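Local coordinates for protein salt-tolerant glutaminase (PDB 3AGD) that probably catalyses the hydrolysis of L-glutamine to L-glutamate and ammonium, at residues 4-9 and 49-54; 110-115 and 234-239; 120-125 and 132-137; 248-253 and 305-310; 324-329 and 404-409. All blocks are in the same frame, centred on the assembly; numbering follows the deposited sequence.

Overall arrangement
Helix 4-16 opens the chain and packs on strand 50-54 in interaction 1, closing the first loop. Interaction 2 starts after it and joins 110-115 to helix 227-240, a loop of 118 intervening residues. Interaction 3 is nested inside that loop and ties helix 114-123 to the next helix, 131-146. The two touch through Ala111 and Val120. Interaction 4 follows in series, closes a loop between helix 249-252 and the segment 305-310, and meets interaction 2 where Thr238 packs on Leu250 and Leu306. Interaction 5 comes last and pairs strand 326-332 with 406-417 in the STAS-family region, closing a loop of 74 residues. No two of the five loops cross.

Interaction 1 (4-9 and 49-54); sequences PIPDYL and RLHCAG
Ile5 lies over one face of the His51 ring. Its CB sits 4.2 Å from the ring centroid of His51, displaced toward the rim, in a CH-pi contact. The two branches of Ile5 divide the work. CG2 is anti to the backbone N and reaches CB of His51 at 3.7 Å. CD1, at the end of the other branch, comes near CD2 and NE2 of the ring. Pro6 approaches the same histidine obliquely, with its CG 3.8 Å from His51 ND1. The imidazole is thus touched by two successive residues of the helix.

One turn on, Leu9 points toward the strand. Its CG is anti to the carbonyl carbon (chi1 -65°), and beyond it CD1 rests 3.2 Å from His51 O, a short approach of a methyl to a carbonyl. Leu9 CB meets Ala53 CB at 3.7 Å. Helix and strand run roughly parallel, their axes 28° apart and 6.8 Å at the closest. The small Ala53 lies directly against the backbone of Leu9.

Water provides a polar link. It donates to Pro6 O at 3.2 Å and to Cys52 O at 2.8 Å. The contact places the N-terminal helix against 50-54, an outermost strand of the antiparallel sheet within this chain, beside strand 40-44. His51 NE2 is hydrogen-bonded to Glu341 of the second subunit. The chemistry is therefore divided: carbon contacts and one bridging water join helix to strand, while the polar end of the histidine serves the subunit interface, where the nearby carboxylate would probably stabilise a protonated ring.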
# COMPACT_ATOMS: atom_id res chain seq x y z
N PRO A 4 -23.29 3.18 11.15
CA PRO A 4 -23.60 1.93 10.45
C PRO A 4 -22.53 0.83 10.47
O PRO A 4 -22.86 -0.36 10.39
CB PRO A 4 -23.92 2.40 9.03
CG PRO A 4 -23.09 3.63 8.88
CD PRO A 4 -23.26 4.31 10.22
N ILE A 5 -21.26 1.20 10.59
CA ILE A 5 -20.19 0.20 10.60
C ILE A 5 -20.34 -0.85 11.70
O ILE A 5 -20.10 -2.03 11.46
CB ILE A 5 -18.80 0.87 10.66
CG1 ILE A 5 -18.54 1.60 9.33
CG2 ILE A 5 -17.70 -0.18 10.87
CD1 ILE A 5 -17.21 2.29 9.25
N PRO A 6 -20.72 -0.44 12.92
CA PRO A 6 -20.88 -1.43 13.99
C PRO A 6 -22.02 -2.40 13.66
O PRO A 6 -21.98 -3.57 14.03
CB PRO A 6 -21.19 -0.57 15.21
CG PRO A 6 -20.43 0.68 14.93
CD PRO A 6 -20.74 0.92 13.47
N ASP A 7 -23.03 -1.89 12.96
CA ASP A 7 -24.17 -2.71 12.56
C ASP A 7 -23.72 -3.70 11.50
O ASP A 7 -24.15 -4.86 11.48
CB ASP A 7 -25.29 -1.82 12.01
CG ASP A 7 -26.03 -1.06 13.11
OD1 ASP A 7 -26.85 -0.18 12.78
OD2 ASP A 7 -25.79 -1.35 14.30
N TYR A 8 -22.85 -3.24 10.61
CA TYR A 8 -22.31 -4.11 9.57
C TYR A 8 -21.58 -5.27 10.24
O TYR A 8 -21.78 -6.43 9.88
CB TYR A 8 -21.31 -3.35 8.70
CG TYR A 8 -20.43 -4.27 7.89
CD1 TYR A 8 -20.88 -4.84 6.71
CD2 TYR A 8 -19.17 -4.65 8.37
CE1 TYR A 8 -20.11 -5.77 6.02
CE2 TYR A 8 -18.40 -5.58 7.69
CZ TYR A 8 -18.87 -6.14 6.52
OH TYR A 8 -18.12 -7.09 5.86
N LEU A 9 -20.74 -4.95 11.21
CA LEU A 9 -19.97 -5.96 11.92
C LEU A 9 -20.90 -6.93 12.65
O LEU A 9 -20.70 -8.14 12.60
CB LEU A 9 -19.02 -5.30 12.93
CG LEU A 9 -17.90 -4.44 12.32
CD1 LEU A 9 -17.04 -3.86 13.42
CD2 LEU A 9 -17.05 -5.29 11.38
N ARG A 49 -11.83 6.06 16.36
CA ARG A 49 -13.06 5.33 16.59
C ARG A 49 -12.78 3.85 16.73
O ARG A 49 -11.80 3.33 16.19
CB ARG A 49 -14.05 5.57 15.45
CG ARG A 49 -14.40 7.03 15.24
CD ARG A 49 -14.85 7.69 16.54
NE ARG A 49 -14.95 9.14 16.40
CZ ARG A 49 -15.98 9.77 15.83
NH1 ARG A 49 -17.01 9.08 15.35
NH2 ARG A 49 -15.96 11.09 15.73
N LEU A 50 -13.67 3.17 17.44
CA LEU A 50 -13.55 1.74 17.67
C LEU A 50 -14.91 1.10 17.43
O LEU A 50 -15.77 1.09 18.31
CB LEU A 50 -13.08 1.50 19.11
CG LEU A 50 -12.72 0.08 19.54
CD1 LEU A 50 -11.61 -0.47 18.65
CD2 LEU A 50 -12.28 0.09 21.00
N HIS A 51 -15.11 0.58 16.22
CA HIS A 51 -16.37 -0.06 15.86
C HIS A 51 -16.22 -1.56 16.11
O HIS A 51 -15.30 -2.18 15.58
CB HIS A 51 -16.69 0.19 14.38
CG HIS A 51 -16.57 1.63 13.97
ND1 HIS A 51 -17.24 2.64 14.60
CD2 HIS A 51 -15.86 2.21 12.97
CE1 HIS A 51 -16.95 3.80 14.02
NE2 HIS A 51 -16.11 3.56 13.03
N CYS A 52 -17.11 -2.13 16.91
CA CYS A 52 -17.02 -3.56 17.20
C CYS A 52 -18.36 -4.25 17.30
O CYS A 52 -19.41 -3.61 17.29
CB CYS A 52 -16.25 -3.81 18.50
SG CYS A 52 -15.59 -2.35 19.28
N ALA A 53 -18.31 -5.58 17.41
CA ALA A 53 -19.50 -6.41 17.53
C ALA A 53 -19.10 -7.79 18.04
O ALA A 53 -17.94 -8.19 17.93
CB ALA A 53 -20.18 -6.54 16.17
N GLY A 54 -20.07 -8.50 18.61
CA GLY A 54 -19.80 -9.83 19.13
C GLY A 54 -18.96 -9.82 20.40
O GLY A 54 -19.00 -8.85 21.15
O HOH W 1 -22.23 -3.96 17.19

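Interaction 2 (110-115 and 234-239)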
# COMPACT_ATOMS: atom_id res chain seq x y z
N ASN A 110 12.57 -14.82 8.84
CA ASN A 110 11.89 -13.58 9.18
C ASN A 110 11.28 -13.60 10.58
O ASN A 110 11.24 -14.64 11.23
CB ASN A 110 10.80 -13.25 8.15
CG ASN A 110 9.72 -14.32 8.09
OD1 ASN A 110 9.71 -15.14 7.17
ND2 ASN A 110 8.83 -14.31 9.06
N ALA A 111 10.81 -12.44 11.03
CA ALA A 111 10.24 -12.28 12.37
C ALA A 111 8.87 -12.92 12.62
O ALA A 111 8.45 -13.03 13.77
CB ALA A 111 10.18 -10.78 12.72
N MET A 112 8.18 -13.32 11.55
CA MET A 112 6.85 -13.93 11.67
C MET A 112 6.87 -15.42 12.01
O MET A 112 5.89 -15.95 12.55
CB MET A 112 6.06 -13.71 10.37
CG MET A 112 5.78 -12.25 10.06
SD MET A 112 4.86 -11.41 11.37
CE MET A 112 6.15 -10.47 12.17
N ILE A 113 7.96 -16.10 11.69
CA ILE A 113 8.08 -17.52 11.99
C ILE A 113 8.73 -17.66 13.36
O ILE A 113 9.49 -16.79 13.80
CB ILE A 113 8.95 -18.26 10.94
CG1 ILE A 113 10.38 -17.70 10.95
CG2 ILE A 113 8.34 -18.10 9.55
CD1 ILE A 113 11.34 -18.44 10.04
N ASN A 114 8.42 -18.76 14.04
CA ASN A 114 8.95 -19.01 15.38
C ASN A 114 10.44 -18.74 15.52
O ASN A 114 10.86 -17.96 16.37
CB ASN A 114 8.62 -20.44 15.80
CG ASN A 114 7.15 -20.63 16.09
OD1 ASN A 114 6.31 -19.85 15.64
ND2 ASN A 114 6.82 -21.67 16.86
N ALA A 115 11.25 -19.39 14.68
CA ALA A 115 12.70 -19.23 14.73
C ALA A 115 13.10 -17.75 14.72
O ALA A 115 13.98 -17.33 15.47
CB ALA A 115 13.34 -19.96 13.56
N VAL A 234 4.89 -3.81 9.15
CA VAL A 234 3.77 -4.14 8.30
C VAL A 234 4.25 -4.81 7.01
O VAL A 234 3.54 -5.65 6.46
CB VAL A 234 2.93 -2.89 8.00
CG1 VAL A 234 1.71 -3.27 7.18
CG2 VAL A 234 2.50 -2.24 9.32
N SER A 235 5.44 -4.46 6.54
CA SER A 235 5.98 -5.09 5.33
C SER A 235 6.20 -6.58 5.59
O SER A 235 5.80 -7.43 4.80
CB SER A 235 7.32 -4.46 4.91
OG SER A 235 7.14 -3.16 4.35
N VAL A 236 6.82 -6.89 6.73
CA VAL A 236 7.10 -8.27 7.10
C VAL A 236 5.81 -9.08 7.32
O VAL A 236 5.75 -10.27 7.02
CB VAL A 236 7.99 -8.31 8.36
CG1 VAL A 236 8.15 -9.74 8.86
CG2 VAL A 236 9.35 -7.72 8.02
N MET A 237 4.78 -8.42 7.86
CA MET A 237 3.49 -9.06 8.08
C MET A 237 2.90 -9.41 6.71
O MET A 237 2.36 -10.50 6.50
CB MET A 237 2.53 -8.11 8.81
CG MET A 237 2.74 -8.00 10.31
SD MET A 237 1.69 -6.69 11.03
CE MET A 237 0.06 -7.44 10.88
N THR A 238 3.00 -8.47 5.79
CA THR A 238 2.47 -8.66 4.44
C THR A 238 3.10 -9.87 3.77
O THR A 238 2.40 -10.76 3.29
CB THR A 238 2.74 -7.40 3.58
OG1 THR A 238 2.13 -6.26 4.21
CG2 THR A 238 2.16 -7.57 2.18
N SER A 239 4.43 -9.92 3.75
CA SER A 239 5.15 -11.01 3.10
C SER A 239 5.01 -12.41 3.72
O SER A 239 4.93 -13.40 2.99
CB SER A 239 6.64 -10.67 3.01
OG SER A 239 6.85 -9.52 2.22
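Met112 carries this contact, folded against one turn of helix 227-240. Its CG is anti to the carbonyl carbon (chi1 -63°). The chain then bends at chi2 and again at chi3. Chi1 puts Met112 CG 3.7 Å from Val236 CG1, and the bends bring Met112 CE back to 3.9 Å from the same methyl. Val236 CG1 is anti to its own backbone N (chi1 173°). Met112 CG also lies 3.6 Å from the carbonyl oxygen Val236 O. The sulfur turns to the next residue, with SD 4.2 Å from Met237 CG. The two methionine side chains cross at a slant. Ala111 adds a looser touch, its CB 4.5 Å from Val236 CG1.

The contact is buried and its side-chain packing is apolar. Just past it, Asn114 is a residue seen to bind L-glutamate in this protein. Its OD1 and Met112 O both accept hydrogen bonds from Lys67, the lysine of a probable SxxK motif like that of beta-lactamase relatives. Helix 67-78 packs alongside, with Tyr71 on Ala111 and Val236 and Pro68 on Met237. Helix 201-212 reaches Met237 through Leu211, and Met307 of the second subunit packs on Val234, Ser235 and Thr238.

Interaction 3 (120-125 and 132-137)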
# COMPACT_ATOMS: atom_id res chain seq x y z
N VAL A 120 14.14 -12.54 17.76
CA VAL A 120 13.65 -11.20 18.11
C VAL A 120 13.58 -11.01 19.63
O VAL A 120 14.01 -9.98 20.15
CB VAL A 120 12.25 -10.95 17.52
CG1 VAL A 120 11.58 -9.77 18.22
CG2 VAL A 120 12.36 -10.66 16.02
N HIS A 121 13.05 -12.00 20.34
CA HIS A 121 12.94 -11.89 21.79
C HIS A 121 14.32 -11.75 22.44
O HIS A 121 14.49 -11.00 23.39
CB HIS A 121 12.21 -13.11 22.35
CG HIS A 121 11.66 -12.90 23.73
ND1 HIS A 121 12.46 -12.88 24.86
CD2 HIS A 121 10.40 -12.65 24.16
CE1 HIS A 121 11.71 -12.61 25.91
NE2 HIS A 121 10.46 -12.47 25.52
N GLN A 122 15.30 -12.46 21.89
CA GLN A 122 16.67 -12.44 22.36
C GLN A 122 17.33 -11.07 22.19
O GLN A 122 18.29 -10.75 22.88
CB GLN A 122 17.50 -13.51 21.62
CG GLN A 122 19.03 -13.36 21.71
CD GLN A 122 19.62 -13.93 22.99
OE1 GLN A 122 19.91 -15.13 23.08
NE2 GLN A 122 19.80 -13.08 23.99
N LEU A 123 16.80 -10.26 21.28
CA LEU A 123 17.34 -8.92 21.01
C LEU A 123 16.66 -7.79 21.76
O LEU A 123 17.20 -6.69 21.86
CB LEU A 123 17.21 -8.60 19.51
CG LEU A 123 18.02 -9.37 18.47
CD1 LEU A 123 17.31 -9.29 17.12
CD2 LEU A 123 19.43 -8.80 18.39
N LEU A 124 15.47 -8.07 22.28
CA LEU A 124 14.63 -7.08 22.96
C LEU A 124 15.13 -5.81 23.66
O LEU A 124 14.72 -4.72 23.27
CB LEU A 124 13.65 -7.80 23.88
CG LEU A 124 12.47 -8.31 23.03
CD1 LEU A 124 11.43 -8.98 23.89
CD2 LEU A 124 11.87 -7.12 22.28
N VAL A 125 15.98 -5.90 24.67
CA VAL A 125 16.40 -4.69 25.36
C VAL A 125 17.82 -4.23 25.04
O VAL A 125 18.06 -3.05 24.79
CB VAL A 125 16.27 -4.88 26.89
CG1 VAL A 125 16.80 -3.66 27.63
CG2 VAL A 125 14.82 -5.13 27.25
N LYS A 132 14.15 -11.39 32.71
CA LYS A 132 13.04 -10.60 33.25
C LYS A 132 12.84 -9.28 32.53
O LYS A 132 11.71 -8.87 32.28
CB LYS A 132 13.24 -10.28 34.73
CG LYS A 132 12.07 -9.52 35.32
CD LYS A 132 11.38 -10.39 36.35
CE LYS A 132 10.02 -9.86 36.78
NZ LYS A 132 9.76 -8.42 36.45
N GLU A 133 13.94 -8.60 32.22
CA GLU A 133 13.86 -7.32 31.52
C GLU A 133 13.31 -7.53 30.12
O GLU A 133 12.56 -6.69 29.61
CB GLU A 133 15.24 -6.66 31.43
CG GLU A 133 15.90 -6.35 32.75
CD GLU A 133 17.25 -5.67 32.57
OE1 GLU A 133 17.31 -4.43 32.69
OE2 GLU A 133 18.23 -6.37 32.28
N ARG A 134 13.69 -8.63 29.48
CA ARG A 134 13.21 -8.90 28.14
C ARG A 134 11.71 -9.18 28.13
O ARG A 134 10.99 -8.70 27.25
CB ARG A 134 13.97 -10.07 27.51
CG ARG A 134 15.46 -9.80 27.26
CD ARG A 134 15.91 -10.47 25.97
NE ARG A 134 17.32 -10.85 25.94
CZ ARG A 134 18.34 -10.00 26.01
NH1 ARG A 134 18.12 -8.70 26.12
NH2 ARG A 134 19.58 -10.45 25.96
N LEU A 135 11.23 -9.94 29.11
CA LEU A 135 9.80 -10.23 29.18
C LEU A 135 9.06 -8.93 29.46
O LEU A 135 8.06 -8.63 28.80
CB LEU A 135 9.50 -11.24 30.29
CG LEU A 135 8.31 -12.19 30.03
CD1 LEU A 135 7.88 -12.82 31.34
CD2 LEU A 135 7.15 -11.44 29.40
N ASP A 136 9.55 -8.15 30.42
CA ASP A 136 8.90 -6.88 30.74
C ASP A 136 8.81 -6.02 29.48
O ASP A 136 7.80 -5.37 29.25
CB ASP A 136 9.68 -6.11 31.82
CG ASP A 136 9.54 -6.72 33.21
OD1 ASP A 136 8.58 -7.48 33.44
OD2 ASP A 136 10.39 -6.42 34.08
N ARG A 137 9.86 -6.02 28.68
CA ARG A 137 9.88 -5.22 27.45
C ARG A 137 8.82 -5.69 26.45
O ARG A 137 8.14 -4.88 25.82
CB ARG A 137 11.27 -5.26 26.81
CG ARG A 137 11.40 -4.45 25.52
CD ARG A 137 10.98 -3.00 25.72
NE ARG A 137 11.26 -2.19 24.54
CZ ARG A 137 10.50 -1.19 24.13
NH1 ARG A 137 10.83 -0.49 23.04
NH2 ARG A 137 9.39 -0.88 24.78
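The backbones come closest where Leu124, near the C-terminal end of the first helix, lies beside Arg134 of the following helix, their CA atoms 5.7 Å apart. Arg134 is the residue most covered by the contact. Its CG is anti to the carbonyl carbon (chi1 -66°), and the chain bends at chi2. CD of Arg134 then lies 3.0 Å from His121 O. The guanidinium passes the end of the first helix with one face turned to Gln122 O, which stands 3.1 Å above its plane, toward the rim. The angle is too poor for a hydrogen bond. Arg134 NH1 instead donates to Gly126 O, in the connection between the helices.

Two consecutive helices of the glutaminase domain, 114-123 and 131-146, are joined here by a short connection, the arginine of the second reaching carbonyls at the C-terminal end of the first. Those carbonyls would probably suit its positive charge.

The amide of Gln122 stands steeply to the guanidinium, with planes 70° apart, and Gln122 bonds to Gln181 and Asp182. The His121 ring brings CE1 to 3.8 Å from Arg134 CB, while Leu124 CD1 sits over the centre of one ring face. At the other end, Val125 CG2 fits 3.6 Å from Arg137 CB and equally near Glu133 O. The guanidinium of Arg137 forms salt bridges with Asp77 and Glu140.

Interaction 4 (248-253 and 305-310)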
# COMPACT_ATOMS: atom_id res chain seq x y z
N GLN A 248 -3.45 -16.56 -2.25
CA GLN A 248 -2.31 -15.70 -1.98
C GLN A 248 -2.90 -14.47 -1.31
O GLN A 248 -3.55 -13.65 -1.96
CB GLN A 248 -1.61 -15.32 -3.29
CG GLN A 248 -0.11 -15.06 -3.16
CD GLN A 248 0.22 -13.62 -2.83
OE1 GLN A 248 -0.49 -12.70 -3.24
NE2 GLN A 248 1.31 -13.41 -2.11
N TRP A 249 -2.67 -14.36 -0.00
CA TRP A 249 -3.22 -13.29 0.83
C TRP A 249 -3.11 -11.85 0.33
O TRP A 249 -4.12 -11.15 0.28
CB TRP A 249 -2.63 -13.39 2.24
CG TRP A 249 -3.43 -12.65 3.25
CD1 TRP A 249 -3.19 -11.39 3.74
CD2 TRP A 249 -4.62 -13.11 3.91
NE1 TRP A 249 -4.15 -11.05 4.66
CE2 TRP A 249 -5.04 -12.09 4.78
CE3 TRP A 249 -5.37 -14.30 3.84
CZ2 TRP A 249 -6.18 -12.21 5.58
CZ3 TRP A 249 -6.50 -14.42 4.64
CH2 TRP A 249 -6.89 -13.38 5.50
N LEU A 250 -1.91 -11.40 -0.02
CA LEU A 250 -1.75 -10.04 -0.50
C LEU A 250 -2.66 -9.75 -1.69
O LEU A 250 -3.38 -8.75 -1.70
CB LEU A 250 -0.28 -9.78 -0.86
CG LEU A 250 0.18 -8.42 -1.41
CD1 LEU A 250 0.05 -8.40 -2.90
CD2 LEU A 250 -0.62 -7.28 -0.77
N ALA A 251 -2.67 -10.64 -2.67
CA ALA A 251 -3.50 -10.45 -3.86
C ALA A 251 -5.00 -10.57 -3.60
O ALA A 251 -5.78 -9.71 -4.02
CB ALA A 251 -3.09 -11.43 -4.96
N ASP A 252 -5.41 -11.64 -2.92
CA ASP A 252 -6.82 -11.86 -2.65
C ASP A 252 -7.45 -10.95 -1.60
O ASP A 252 -8.58 -10.49 -1.77
CB ASP A 252 -7.08 -13.31 -2.22
CG ASP A 252 -6.53 -14.33 -3.21
OD1 ASP A 252 -6.50 -14.04 -4.42
OD2 ASP A 252 -6.14 -15.42 -2.76
N VAL A 253 -6.73 -10.69 -0.51
CA VAL A 253 -7.27 -9.88 0.57
C VAL A 253 -6.64 -8.49 0.66
O VAL A 253 -7.35 -7.49 0.79
CB VAL A 253 -7.09 -10.62 1.93
CG1 VAL A 253 -7.94 -9.97 3.01
CG2 VAL A 253 -7.48 -12.08 1.77
N HIS A 305 -7.89 -2.72 0.45
CA HIS A 305 -6.76 -3.42 -0.11
C HIS A 305 -5.52 -2.54 -0.06
O HIS A 305 -5.60 -1.34 -0.28
CB HIS A 305 -7.05 -3.81 -1.56
CG HIS A 305 -6.15 -4.87 -2.10
ND1 HIS A 305 -4.80 -4.67 -2.31
CD2 HIS A 305 -6.39 -6.16 -2.44
CE1 HIS A 305 -4.25 -5.79 -2.75
NE2 HIS A 305 -5.20 -6.71 -2.84
N LEU A 306 -4.39 -3.16 0.24
CA LEU A 306 -3.12 -2.45 0.33
C LEU A 306 -2.77 -1.70 -0.95
O LEU A 306 -2.01 -0.73 -0.92
CB LEU A 306 -2.01 -3.45 0.65
CG LEU A 306 -0.62 -2.88 0.92
CD1 LEU A 306 -0.65 -2.06 2.21
CD2 LEU A 306 0.39 -4.01 1.05
N MET A 307 -3.32 -2.14 -2.08
CA MET A 307 -3.02 -1.54 -3.37
C MET A 307 -3.93 -0.41 -3.87
O MET A 307 -3.77 0.05 -5.00
CB MET A 307 -2.97 -2.62 -4.45
CG MET A 307 -1.99 -3.75 -4.18
SD MET A 307 -0.30 -3.17 -4.03
CE MET A 307 0.40 -4.43 -2.99
N ASP A 308 -4.89 0.04 -3.07
CA ASP A 308 -5.73 1.12 -3.60
C ASP A 308 -5.08 2.48 -3.48
O ASP A 308 -4.28 2.73 -2.57
CB ASP A 308 -7.11 1.12 -2.95
CG ASP A 308 -7.06 0.97 -1.46
OD1 ASP A 308 -8.04 0.44 -0.88
OD2 ASP A 308 -6.04 1.39 -0.88
N GLY A 309 -5.41 3.35 -4.42
CA GLY A 309 -4.83 4.69 -4.44
C GLY A 309 -5.57 5.72 -3.62
O GLY A 309 -5.86 6.81 -4.11
N ASP A 310 -5.87 5.39 -2.37
CA ASP A 310 -6.58 6.31 -1.50
C ASP A 310 -5.57 7.30 -0.91
O ASP A 310 -5.21 7.21 0.26
CB ASP A 310 -7.26 5.53 -0.37
CG ASP A 310 -8.14 6.40 0.50
OD1 ASP A 310 -7.76 7.57 0.74
OD2 ASP A 310 -9.20 5.92 0.94
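His305 reaches across to the C-terminal end of helix 249-252. From CB, its CG is anti to the backbone N (chi1 -163°). CG lies 4.1 Å from Val253 O, and the next ring carbon, CD2, comes nearer to it at 3.6 Å. On the other side of the ring, ND1 turns back to its own segment. It accepts a hydrogen bond of 2.9 Å from Met307 N, which lies in the ring plane. CE1 comes 3.3 Å from Leu250 O. At the tip, NE2 donates to Ala251 O at 3.3 Å. That oxygen lies close to the ring plane, but the donor stands 53° out of the plane of the carbonyl. Leu250 O is also near NE2, at 3.0 Å. Bonds at ND1 and NE2 together help to fix the rotation of the imidazole. They also indicate a proton on NE2 and a lone pair on ND1.

The short helix is capped at its start by Gln248, whose OE1 accepts from Ala251 N. His305 opens a type I beta turn that ends at Asp308, in the loop leading from helix 289-301 to strand 317-323. The imidazole thus connects this turn to carbonyls of Leu250 and Ala251 in the short helix.

Beside the polar part lies an apolar one. Leu250 CD2 meets Met307 CE at 3.8 Å and also touches Leu306 CD2, and the leucine crosses both side chains at about a right angle. Thr238 of helix 227-240 packs on Leu250 and Leu306. Met307 of the second subunit also packs on Leu306, and Ser235 of that subunit touches both Leu250 and His305.

Interaction 5 (324-329 and 404-409)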
# COMPACT_ATOMS: atom_id res chain seq x y z
N GLY A 324 -7.01 40.41 -7.40
CA GLY A 324 -6.15 41.35 -8.08
C GLY A 324 -4.72 40.88 -8.15
O GLY A 324 -4.38 39.97 -8.90
N ASP A 325 -3.87 41.50 -7.35
CA ASP A 325 -2.45 41.18 -7.33
C ASP A 325 -2.07 40.07 -6.36
O ASP A 325 -0.91 39.65 -6.31
CB ASP A 325 -1.66 42.42 -6.97
CG ASP A 325 -2.13 43.04 -5.68
OD1 ASP A 325 -3.17 43.74 -5.70
OD2 ASP A 325 -1.48 42.82 -4.64
N ARG A 326 -3.02 39.59 -5.56
CA ARG A 326 -2.64 38.52 -4.64
C ARG A 326 -3.47 37.26 -4.75
O ARG A 326 -4.66 37.28 -5.06
CB ARG A 326 -2.62 39.02 -3.19
CG ARG A 326 -3.96 39.25 -2.52
CD ARG A 326 -3.72 39.43 -1.02
NE ARG A 326 -2.60 40.35 -0.79
CZ ARG A 326 -1.95 40.46 0.37
NH1 ARG A 326 -0.95 41.33 0.48
NH2 ARG A 326 -2.30 39.71 1.41
N VAL A 327 -2.79 36.15 -4.49
CA VAL A 327 -3.38 34.83 -4.55
C VAL A 327 -3.41 34.20 -3.16
O VAL A 327 -2.45 34.33 -2.39
CB VAL A 327 -2.56 33.95 -5.52
CG1 VAL A 327 -3.00 32.50 -5.43
CG2 VAL A 327 -2.73 34.48 -6.95
N PHE A 328 -4.51 33.53 -2.83
CA PHE A 328 -4.63 32.87 -1.54
C PHE A 328 -4.62 31.38 -1.83
O PHE A 328 -5.52 30.85 -2.49
CB PHE A 328 -5.93 33.26 -0.84
CG PHE A 328 -6.12 34.73 -0.71
CD1 PHE A 328 -6.35 35.51 -1.84
CD2 PHE A 328 -6.00 35.36 0.53
CE1 PHE A 328 -6.45 36.90 -1.74
CE2 PHE A 328 -6.11 36.74 0.63
CZ PHE A 328 -6.33 37.51 -0.50
N LEU A 329 -3.58 30.71 -1.35
CA LEU A 329 -3.43 29.28 -1.57
C LEU A 329 -3.54 28.58 -0.22
O LEU A 329 -2.63 28.66 0.61
CB LEU A 329 -2.06 29.03 -2.20
CG LEU A 329 -1.77 27.73 -2.95
CD1 LEU A 329 -0.27 27.67 -3.21
CD2 LEU A 329 -2.20 26.51 -2.16
N ILE A 404 1.04 38.59 -10.51
CA ILE A 404 0.75 38.15 -9.15
C ILE A 404 1.88 38.74 -8.30
O ILE A 404 3.06 38.55 -8.61
CB ILE A 404 0.76 36.61 -9.06
CG1 ILE A 404 -0.41 36.04 -9.88
CG2 ILE A 404 0.65 36.16 -7.60
CD1 ILE A 404 -0.47 34.53 -9.95
N ARG A 405 1.53 39.48 -7.26
CA ARG A 405 2.54 40.10 -6.39
C ARG A 405 2.65 39.43 -5.02
O ARG A 405 3.73 39.41 -4.42
CB ARG A 405 2.25 41.60 -6.23
CG ARG A 405 2.44 42.38 -7.52
CD ARG A 405 2.24 43.89 -7.36
NE ARG A 405 2.83 44.57 -8.51
CZ ARG A 405 2.15 45.10 -9.52
NH1 ARG A 405 0.82 45.05 -9.54
NH2 ARG A 405 2.80 45.63 -10.55
N THR A 406 1.55 38.89 -4.53
CA THR A 406 1.57 38.24 -3.24
C THR A 406 0.79 36.92 -3.22
O THR A 406 -0.29 36.81 -3.80
CB THR A 406 0.99 39.16 -2.14
OG1 THR A 406 1.80 40.33 -2.02
CG2 THR A 406 0.97 38.44 -0.80
N VAL A 407 1.38 35.93 -2.57
CA VAL A 407 0.75 34.63 -2.43
C VAL A 407 0.68 34.35 -0.94
O VAL A 407 1.70 34.31 -0.25
CB VAL A 407 1.58 33.50 -3.12
CG1 VAL A 407 1.04 32.13 -2.70
CG2 VAL A 407 1.49 33.64 -4.63
N VAL A 408 -0.54 34.20 -0.43
CA VAL A 408 -0.74 33.89 0.98
C VAL A 408 -0.80 32.37 1.06
O VAL A 408 -1.69 31.75 0.49
CB VAL A 408 -2.07 34.48 1.50
CG1 VAL A 408 -2.27 34.12 2.96
CG2 VAL A 408 -2.07 35.99 1.32
N LEU A 409 0.17 31.77 1.75
CA LEU A 409 0.22 30.32 1.90
C LEU A 409 -0.33 29.95 3.28
O LEU A 409 0.39 30.03 4.28
CB LEU A 409 1.66 29.82 1.77
CG LEU A 409 1.90 28.50 1.03
CD1 LEU A 409 3.30 27.99 1.35
CD2 LEU A 409 0.87 27.46 1.43
O HOH W 2 0.04 42.40 -2.67
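Asp325 O is gripped by two successive backbone N-H groups, Arg405 N at 2.6 Å and Thr406 N at 3.1 Å. The first donor lies in the carbonyl plane, the second is tilted 24° from it. Beyond this fork the strands run parallel. Val327 bonds to both sides of Val407, through its N to Thr406 O and through its O to Val408 N, each at 2.7 Å. Leu329 N continues the ladder to Val408 O.

Arg326, Thr406, Phe328 and Val408 share one sheet face. Arg326 CG sits between the backbone N and the carbonyl carbon (chi1 74°). Its guanidinium lies over Thr406, with CG2 of Thr406 3.7 Å above the centre of the plane. Phe328 lies beside Val408, pointing the same way. A water bonds Asp325 OD2 and Thr406 OG1 at this edge. On the other face, Val327 CG2 meets Ile404 CD1 at 3.8 Å.

This parallel pair belongs to the mixed sheet of the STAS-family region. Strand 317-323 flanks 326-332 antiparallel, and strand 438-442 runs parallel on the far side of 406-417. Helix 419-434 packs on the Leu409 side through Ile425 and Val429.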